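Local coordinates for TrwC (Escherichia coli, PDB 4PCB), which cuts and rejoins one strand of plasmid DNA at the origin of transfer in bacterial conjugation, here represented by its N-terminal relaxase domain, at a contact of chain A with DNA. Sequence-based numbering; all coordinates share one arbitrary frame.

A contact of chain A with DNA. Residues 3, 89, 159, 163. With nucleotides of chain B.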
# COMPACT_ATOMS: atom_id res chain seq x y z
N SER A 3 -0.93 4.68 -2.63
CA SER A 3 -1.00 5.65 -1.54
C SER A 3 0.21 5.50 -0.66
O SER A 3 0.53 4.40 -0.23
CB SER A 3 -2.25 5.43 -0.69
OG SER A 3 -3.38 5.15 -1.49
N SER A 89 -3.31 0.18 -3.89
CA SER A 89 -4.74 0.08 -3.89
C SER A 89 -5.26 -0.26 -5.30
O SER A 89 -4.98 0.43 -6.28
CB SER A 89 -5.32 1.38 -3.35
OG SER A 89 -4.65 1.73 -2.14
N GLN A 159 -12.46 -3.64 -1.01
CA GLN A 159 -11.36 -2.78 -1.41
C GLN A 159 -10.01 -3.45 -1.20
O GLN A 159 -9.42 -3.36 -0.12
CB GLN A 159 -11.41 -1.46 -0.64
CG GLN A 159 -10.26 -0.52 -0.97
CD GLN A 159 -10.33 0.01 -2.39
OE1 GLN A 159 -11.13 -0.45 -3.20
NE2 GLN A 159 -9.48 0.99 -2.70
N HIS A 163 -0.48 -3.21 2.18
CA HIS A 163 0.45 -2.34 2.89
C HIS A 163 1.90 -2.79 2.79
O HIS A 163 2.32 -3.73 3.45
CB HIS A 163 0.03 -2.22 4.36
CG HIS A 163 -1.24 -1.44 4.54
ND1 HIS A 163 -1.26 -0.08 4.71
CD2 HIS A 163 -2.53 -1.84 4.53
CE1 HIS A 163 -2.51 0.33 4.83
NE2 HIS A 163 -3.30 -0.72 4.72
P DT B 21 -12.76 5.45 -9.28
OP1 DT B 21 -13.09 4.34 -10.21
OP2 DT B 21 -13.49 6.74 -9.39
O5' DT B 21 -12.92 4.89 -7.80
C5' DT B 21 -13.89 3.87 -7.49
C4' DT B 21 -13.38 2.98 -6.38
O4' DT B 21 -12.18 2.30 -6.81
C3' DT B 21 -13.00 3.72 -5.09
O3' DT B 21 -13.25 2.86 -3.97
C2' DT B 21 -11.50 3.91 -5.25
C1' DT B 21 -11.11 2.60 -5.92
N1 DT B 21 -9.85 2.64 -6.69
C2 DT B 21 -8.68 2.42 -6.01
O2 DT B 21 -8.64 2.20 -4.81
N3 DT B 21 -7.55 2.46 -6.79
C4 DT B 21 -7.48 2.70 -8.15
O4 DT B 21 -6.39 2.71 -8.72
C5 DT B 21 -8.75 2.92 -8.80
C7 DT B 21 -8.78 3.19 -10.27
C6 DT B 21 -9.86 2.89 -8.05
P DT B 22 -13.81 3.48 -2.61
OP1 DT B 22 -14.25 2.36 -1.76
OP2 DT B 22 -14.77 4.55 -2.97
O5' DT B 22 -12.52 4.15 -1.96
C5' DT B 22 -11.68 3.39 -1.07
C4' DT B 22 -10.52 4.22 -0.58
O4' DT B 22 -10.21 5.27 -1.53
C3' DT B 22 -10.74 4.93 0.76
O3' DT B 22 -9.93 4.35 1.79
C2' DT B 22 -10.33 6.37 0.51
C1' DT B 22 -9.59 6.32 -0.81
N1 DT B 22 -9.68 7.55 -1.62
C2 DT B 22 -8.77 8.55 -1.34
O2 DT B 22 -7.92 8.45 -0.47
N3 DT B 22 -8.90 9.67 -2.11
C4 DT B 22 -9.82 9.90 -3.11
O4 DT B 22 -9.81 10.96 -3.73
C5 DT B 22 -10.75 8.81 -3.35
C7 DT B 22 -11.78 8.96 -4.42
C6 DT B 22 -10.63 7.71 -2.60
P DG B 23 -10.09 4.85 3.30
OP1 DG B 23 -11.51 4.69 3.68
OP2 DG B 23 -9.45 6.19 3.40
O5' DG B 23 -9.20 3.82 4.13
C5' DG B 23 -7.96 4.23 4.72
C4' DG B 23 -6.88 3.22 4.40
O4' DG B 23 -6.82 3.03 2.96
C3' DG B 23 -5.47 3.61 4.83
O3' DG B 23 -5.18 3.09 6.13
C2' DG B 23 -4.61 2.95 3.76
C1' DG B 23 -5.47 3.11 2.52
N9 DG B 23 -5.29 4.39 1.84
C8 DG B 23 -4.63 5.49 2.33
N7 DG B 23 -4.63 6.50 1.50
C5 DG B 23 -5.33 6.03 0.39
C6 DG B 23 -5.66 6.67 -0.83
O6 DG B 23 -5.38 7.82 -1.19
N1 DG B 23 -6.38 5.84 -1.67
C2 DG B 23 -6.75 4.55 -1.38
N2 DG B 23 -7.44 3.90 -2.32
N3 DG B 23 -6.45 3.94 -0.24
C4 DG B 23 -5.75 4.73 0.59
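Gln159 reaches from a loop to the thymine of DT21. Its CG lies anti to the backbone N (chi1 178°), and the chain then bends at chi2 (68°). CB leads the chain towards the DNA. CG and CD run beside the sugar-phosphate backbone, with Gln159 CD 3.9 Å from C5' of DT22. At the tip, Gln159 NE2 donates a hydrogen bond of 2.6 Å to O2 of DT21, on the sugar edge of the base. The thymine oxygen lies close to the amide plane, and the angle at the hydrogen is 148°. Gln159 OE1, the amide oxygen, is turned towards the DT21 sugar, 4.0 Å from O3' of DT21. On the Watson-Crick edge of the same base, N3 gives a weak hydrogen bond to the backbone O of Ser89.

Two serines line one face of the guanine of DG23, Ser3 under the ring and Ser89 near its edge. Ser3, in strand 2-8, has CB and OG beneath the purine. Ser3 CB is 3.3 Å from C5 of DG23, a face contact. Ser89, at the end of strand 81-89, lies on the same side but below the sugar edge, with Ser89 CB 3.5 Å from N2 of DG23. Beyond the base, His163 offers the CE1 corner of its imidazole to the deoxyribose, 3.5 Å from C2' of DG23. This histidine belongs to the metal-binding set of the relaxase. The site holds unpaired DNA and brings the DG23 sugar beside a metal ligand. It may thereby help to place the strand at the active centre.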